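Local coordinates for C3-degrading proteinase (CppA protein) (Streptococcus pneumoniae, PDB 3E0R), which probably degrades complement component C3, and is built from two glyoxalase-like regions, at residues 67-81 and 114-127. Sequence-based numbering, arbitrary orientation.
Sequences KVEGRKKLARLIVKV and PEDDLILIHAEDDI
Three groups grip the ammonium of Lys72 where segments 67-81 and 114-127 come together ahead of their strands. NZ forms a salt bridge with Asp117 OD1, modelled at an improbably short 2.4 Å, so its exact length is doubtful. It also donates to the backbone O of Glu115 at 3.0 Å, from above the carbonyl plane, and to a water that binds Asp117 OD2. A bend at chi3 (93°) in the lysine chain brings NZ round to the turn 115-117. Farther out, Lys67 NZ meets Asp116 OD2 at 2.9 Å from above the carboxylate plane, a second and more exposed salt bridge. One more water bridges Leu74 O and Leu118 N just before direct strand pairing begins.

From there strands 74-81 and 118-122 run parallel, joined by five backbone hydrogen bonds, from Leu77 N to Leu118 O at one end to Val81 N to His122 O at the other. On one face Val79 CG2 touches Ile119 CG2 at 3.8 Å, and Val81 CG2 packs against Ile121 CG2; helix 84-91 covers Ile121 and Val81. On the other face Arg76 lies alongside Leu118, and Leu120 CD2 sits over one face of the Arg76 guanidinium, whose NE and NH1 form salt bridges with Glu156 and Glu110. His122 CG stands between the backbone N and the carbonyl carbon (chi1 77°), which swings the ring back over Lys80 CA, 4.2 Å from its centroid. Ile127 CG2 covers the opposite face and Ile78 CG2 the edge. Glu124 N, tilted from the ring plane, donates to ND1 and helps set the ring's rotation.

Strand 74-81 also pairs antiparallel with 151-159, with a classic beta bulge at Ala75 and Arg76 facing Glu156. Strand 74-81, helix 84-91 and strands 99-102, 107-112 and 118-122, first and last strands paired in parallel, form a beta-alpha-beta-beta-beta module, consistent with the glyoxalase fold.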
loop_
_atom_site.group_PDB
_atom_site.type_symbol
_atom_site.label_atom_id
_atom_site.label_comp_id
_atom_site.label_asym_id
_atom_site.label_seq_id
_atom_site.Cartn_x
_atom_site.Cartn_y
_atom_site.Cartn_z
ATOM N N LYS A 67 8.228 15.255 6.438
ATOM C CA LYS A 67 8.103 13.981 7.080
ATOM C C LYS A 67 6.898 14.042 8.035
ATOM O O LYS A 67 6.680 15.053 8.706
ATOM C CB LYS A 67 9.405 13.707 7.847
ATOM C CG LYS A 67 9.909 12.254 7.798
ATOM C CD LYS A 67 10.681 11.868 6.472
ATOM C CE LYS A 67 11.820 10.765 6.700
ATOM N NZ LYS A 67 11.867 9.575 5.706
ATOM N N VAL A 68 6.122 12.963 8.105
ATOM C CA VAL A 68 5.082 12.836 9.155
ATOM C C VAL A 68 5.713 12.891 10.564
ATOM O O VAL A 68 6.807 12.390 10.800
ATOM C CB VAL A 68 4.188 11.541 9.007
ATOM C CG1 VAL A 68 3.093 11.481 10.131
ATOM C CG2 VAL A 68 3.567 11.444 7.596
ATOM N N GLU A 69 5.022 13.574 11.468
ATOM C CA GLU A 69 5.312 13.521 12.879
ATOM C C GLU A 69 4.212 12.684 13.519
ATOM O O GLU A 69 3.011 12.993 13.420
ATOM C CB GLU A 69 5.326 14.922 13.519
ATOM C CG GLU A 69 6.459 15.835 13.023
ATOM C CD GLU A 69 7.846 15.357 13.472
ATOM O OE1 GLU A 69 7.982 14.989 14.693
ATOM O OE2 GLU A 69 8.781 15.356 12.604
ATOM N N GLY A 70 4.637 11.615 14.180
ATOM C CA GLY A 70 3.696 10.727 14.842
ATOM C C GLY A 70 3.265 9.650 13.885
ATOM O O GLY A 70 3.961 9.325 12.942
ATOM N N ARG A 71 2.107 9.082 14.174
ATOM C CA ARG A 71 1.596 7.982 13.407
ATOM C C ARG A 71 1.312 8.468 11.999
ATOM O O ARG A 71 0.897 9.644 11.775
ATOM C CB ARG A 71 0.350 7.381 14.068
ATOM C CG ARG A 71 0.673 6.280 15.011
ATOM C CD ARG A 71 -0.551 5.719 15.707
ATOM N NE ARG A 71 -0.157 4.643 16.611
ATOM C CZ ARG A 71 -0.975 3.744 17.148
ATOM N NH1 ARG A 71 -2.274 3.745 16.874
ATOM N NH2 ARG A 71 -0.475 2.828 17.969
ATOM N N LYS A 72 1.544 7.577 11.045
ATOM C CA LYS A 72 1.231 7.888 9.638
ATOM C C LYS A 72 -0.148 7.359 9.376
ATOM O O LYS A 72 -0.608 6.446 10.061
ATOM C CB LYS A 72 2.230 7.228 8.681
ATOM C CG LYS A 72 3.658 7.698 8.778
ATOM C CD LYS A 72 4.508 7.101 7.626
ATOM C CE LYS A 72 4.579 8.025 6.403
ATOM N NZ LYS A 72 5.257 7.410 5.201
ATOM N N LYS A 73 -0.803 7.912 8.362
ATOM C CA LYS A 73 -2.102 7.386 7.886
ATOM C C LYS A 73 -1.940 5.893 7.506
ATOM O O LYS A 73 -2.779 5.063 7.818
ATOM C CB LYS A 73 -2.610 8.231 6.725
ATOM C CG LYS A 73 -2.899 9.673 7.102
ATOM C CD LYS A 73 -3.452 10.447 5.885
ATOM C CE LYS A 73 -3.219 11.963 5.983
ATOM N NZ LYS A 73 -3.876 12.749 4.878
ATOM N N LEU A 74 -0.811 5.553 6.903
ATOM C CA LEU A 74 -0.462 4.158 6.639
ATOM C C LEU A 74 0.156 3.629 7.907
ATOM O O LEU A 74 1.245 4.032 8.273
ATOM C CB LEU A 74 0.519 3.993 5.454
ATOM C CG LEU A 74 0.829 2.501 5.129
ATOM C CD1 LEU A 74 -0.294 1.861 4.457
ATOM C CD2 LEU A 74 2.068 2.338 4.309
ATOM N N ALA A 75 -0.566 2.761 8.595
ATOM C CA ALA A 75 -0.064 2.056 9.759
ATOM C C ALA A 75 0.929 0.965 9.280
ATOM O O ALA A 75 2.098 1.010 9.644
ATOM C CB ALA A 75 -1.236 1.474 10.595
ATOM N N ARG A 76 0.480 0.048 8.421
ATOM C CA ARG A 76 1.365 -0.947 7.786
ATOM C C ARG A 76 0.873 -1.330 6.387
ATOM O O ARG A 76 -0.304 -1.466 6.199
ATOM C CB ARG A 76 1.407 -2.237 8.599
ATOM C CG ARG A 76 2.395 -2.294 9.752
ATOM C CD ARG A 76 2.760 -3.743 10.094
ATOM N NE ARG A 76 1.555 -4.504 10.405
ATOM C CZ ARG A 76 1.532 -5.728 10.962
ATOM N NH1 ARG A 76 2.637 -6.384 11.260
ATOM N NH2 ARG A 76 0.380 -6.318 11.212
ATOM N N LEU A 77 1.783 -1.521 5.434
ATOM C CA LEU A 77 1.489 -2.177 4.162
ATOM C C LEU A 77 1.754 -3.630 4.312
ATOM O O LEU A 77 2.820 -4.011 4.768
ATOM C CB LEU A 77 2.391 -1.659 3.042
ATOM C CG LEU A 77 1.954 -1.907 1.567
ATOM C CD1 LEU A 77 0.746 -1.075 1.164
ATOM C CD2 LEU A 77 3.161 -1.632 0.636
ATOM N N ILE A 78 0.807 -4.451 3.883
ATOM C CA ILE A 78 0.874 -5.910 4.018
ATOM C C ILE A 78 0.947 -6.535 2.632
ATOM O O ILE A 78 0.133 -6.291 1.771
ATOM C CB ILE A 78 -0.283 -6.450 4.858
ATOM C CG1 ILE A 78 -0.375 -5.668 6.183
ATOM C CG2 ILE A 78 -0.127 -7.982 5.136
ATOM C CD1 ILE A 78 -1.570 -5.998 6.974
ATOM N N VAL A 79 2.015 -7.278 2.412
ATOM C CA VAL A 79 2.296 -7.905 1.114
ATOM C C VAL A 79 2.232 -9.389 1.357
ATOM O O VAL A 79 3.079 -9.943 2.014
ATOM C CB VAL A 79 3.660 -7.478 0.573
ATOM C CG1 VAL A 79 3.934 -8.112 -0.793
ATOM C CG2 VAL A 79 3.757 -5.911 0.518
ATOM N N LYS A 80 1.155 -9.994 0.909
ATOM C CA LYS A 80 0.952 -11.422 1.047
ATOM C C LYS A 80 1.483 -12.074 -0.183
ATOM O O LYS A 80 0.915 -11.886 -1.249
ATOM C CB LYS A 80 -0.527 -11.739 1.148
ATOM C CG LYS A 80 -0.869 -13.271 1.183
ATOM C CD LYS A 80 -2.405 -13.454 1.107
ATOM C CE LYS A 80 -2.825 -14.844 1.511
ATOM N NZ LYS A 80 -1.686 -15.751 1.299
ATOM N N VAL A 81 2.573 -12.819 -0.036
ATOM C CA VAL A 81 3.242 -13.506 -1.124
ATOM C C VAL A 81 2.671 -14.924 -1.292
ATOM O O VAL A 81 2.432 -15.634 -0.314
ATOM C CB VAL A 81 4.762 -13.520 -0.861
ATOM C CG1 VAL A 81 5.530 -14.409 -1.856
ATOM C CG2 VAL A 81 5.284 -12.131 -0.878
ATOM N N PRO A 114 12.260 3.834 2.711
ATOM C CA PRO A 114 12.903 5.148 2.763
ATOM C C PRO A 114 12.002 6.269 3.318
ATOM O O PRO A 114 12.532 7.279 3.768
ATOM C CB PRO A 114 13.231 5.445 1.294
ATOM C CG PRO A 114 13.196 4.174 0.602
ATOM C CD PRO A 114 12.330 3.240 1.356
ATOM N N GLU A 115 10.668 6.116 3.265
ATOM C CA GLU A 115 9.763 7.146 3.828
ATOM C C GLU A 115 9.168 6.716 5.175
ATOM O O GLU A 115 8.200 7.323 5.683
ATOM C CB GLU A 115 8.653 7.487 2.845
ATOM C CG GLU A 115 9.085 7.703 1.439
ATOM C CD GLU A 115 10.035 8.832 1.251
ATOM O OE1 GLU A 115 10.016 9.851 2.017
ATOM O OE2 GLU A 115 10.812 8.700 0.285
ATOM N N ASP A 116 9.753 5.634 5.696
ATOM C CA ASP A 116 9.479 5.036 7.023
ATOM C C ASP A 116 8.107 4.401 7.075
ATOM O O ASP A 116 7.454 4.375 8.106
ATOM C CB ASP A 116 9.618 6.053 8.168
ATOM C CG ASP A 116 10.946 6.721 8.189
ATOM O OD1 ASP A 116 11.954 6.004 8.407
ATOM O OD2 ASP A 116 10.968 7.964 7.983
ATOM N N ASP A 117 7.669 3.898 5.946
ATOM C CA ASP A 117 6.475 3.107 5.895
ATOM C C ASP A 117 6.904 1.720 6.329
ATOM O O ASP A 117 7.920 1.203 5.872
ATOM C CB ASP A 117 5.938 3.129 4.473
ATOM C CG ASP A 117 5.382 4.509 4.075
ATOM O OD1 ASP A 117 4.677 5.106 4.941
ATOM O OD2 ASP A 117 5.617 4.975 2.889
ATOM N N LEU A 118 6.150 1.123 7.249
ATOM C CA LEU A 118 6.427 -0.236 7.727
ATOM C C LEU A 118 5.698 -1.225 6.850
ATOM O O LEU A 118 4.483 -1.136 6.670
ATOM C CB LEU A 118 5.979 -0.376 9.178
ATOM C CG LEU A 118 6.283 -1.641 9.986
ATOM C CD1 LEU A 118 7.764 -2.091 10.007
ATOM C CD2 LEU A 118 5.854 -1.375 11.389
ATOM N N ILE A 119 6.465 -2.168 6.293
ATOM C CA ILE A 119 5.962 -3.171 5.353
ATOM C C ILE A 119 6.131 -4.527 5.984
ATOM O O ILE A 119 7.189 -4.817 6.524
ATOM C CB ILE A 119 6.693 -3.157 3.955
ATOM C CG1 ILE A 119 6.436 -1.899 3.088
ATOM C CG2 ILE A 119 6.149 -4.274 3.049
ATOM C CD1 ILE A 119 6.584 -0.547 3.691
ATOM N N LEU A 120 5.063 -5.322 5.964
ATOM C CA LEU A 120 5.084 -6.710 6.360
ATOM C C LEU A 120 5.007 -7.540 5.097
ATOM O O LEU A 120 4.086 -7.370 4.318
ATOM C CB LEU A 120 3.893 -7.049 7.287
ATOM C CG LEU A 120 3.674 -8.553 7.648
ATOM C CD1 LEU A 120 4.870 -9.095 8.489
ATOM C CD2 LEU A 120 2.405 -8.800 8.373
ATOM N N ILE A 121 5.992 -8.411 4.874
ATOM C CA ILE A 121 5.926 -9.398 3.785
ATOM C C ILE A 121 5.780 -10.778 4.387
ATOM O O ILE A 121 6.618 -11.189 5.185
ATOM C CB ILE A 121 7.180 -9.399 2.881
ATOM C CG1 ILE A 121 7.494 -7.961 2.445
ATOM C CG2 ILE A 121 6.976 -10.334 1.638
ATOM C CD1 ILE A 121 7.847 -7.864 0.945
ATOM N N HIS A 122 4.730 -11.481 3.997
ATOM C CA HIS A 122 4.396 -12.731 4.611
ATOM C C HIS A 122 3.721 -13.618 3.583
ATOM O O HIS A 122 3.488 -13.218 2.477
ATOM C CB HIS A 122 3.485 -12.494 5.831
ATOM C CG HIS A 122 2.067 -12.202 5.463
ATOM N ND1 HIS A 122 1.108 -13.189 5.354
ATOM C CD2 HIS A 122 1.445 -11.043 5.160
ATOM C CE1 HIS A 122 -0.042 -12.649 4.977
ATOM N NE2 HIS A 122 0.136 -11.349 4.843
ATOM N N ALA A 123 3.388 -14.834 3.982
ATOM C CA ALA A 123 2.813 -15.812 3.076
ATOM C C ALA A 123 1.658 -16.585 3.722
ATOM O O ALA A 123 1.348 -17.697 3.273
ATOM C CB ALA A 123 3.904 -16.762 2.632
ATOM N N GLU A 124 1.015 -15.994 4.745
ATOM C CA GLU A 124 0.093 -16.709 5.644
ATOM C C GLU A 124 -1.338 -16.453 5.227
ATOM O O GLU A 124 -1.648 -15.381 4.684
ATOM C CB GLU A 124 0.235 -16.242 7.098
ATOM C CG GLU A 124 1.593 -16.460 7.789
ATOM C CD GLU A 124 2.188 -17.890 7.649
ATOM O OE1 GLU A 124 1.440 -18.927 7.565
ATOM O OE2 GLU A 124 3.442 -17.941 7.611
ATOM N N ASP A 125 -2.212 -17.435 5.483
ATOM C CA ASP A 125 -3.662 -17.238 5.301
ATOM C C ASP A 125 -4.231 -16.478 6.520
ATOM O O ASP A 125 -5.373 -16.023 6.525
ATOM C CB ASP A 125 -4.408 -18.559 5.087
ATOM C CG ASP A 125 -3.647 -19.534 4.204
ATOM O OD1 ASP A 125 -4.155 -19.889 3.113
ATOM O OD2 ASP A 125 -2.546 -19.961 4.615
ATOM N N ASP A 126 -3.409 -16.330 7.545
ATOM C CA ASP A 126 -3.758 -15.544 8.693
ATOM C C ASP A 126 -2.458 -15.057 9.308
ATOM O O ASP A 126 -1.723 -15.829 9.929
ATOM C CB ASP A 126 -4.561 -16.415 9.658
ATOM C CG ASP A 126 -4.658 -15.832 11.078
ATOM O OD1 ASP A 126 -4.457 -14.602 11.279
ATOM O OD2 ASP A 126 -4.950 -16.641 11.994
ATOM N N ILE A 127 -2.177 -13.774 9.135
ATOM C CA ILE A 127 -0.949 -13.179 9.687
ATOM C C ILE A 127 -0.893 -13.240 11.248
ATOM O O ILE A 127 0.136 -12.944 11.855
ATOM C CB ILE A 127 -0.695 -11.706 9.128
ATOM C CG1 ILE A 127 -1.437 -10.625 9.949
ATOM C CG2 ILE A 127 -1.150 -11.580 7.712
ATOM C CD1 ILE A 127 -1.578 -9.287 9.213
HETATM O O HOH W 1 11.761 11.325 2.936
HETATM O O HOH W 2 4.824 7.748 2.529
HETATM O O HOH W 3 3.981 3.012 8.037
#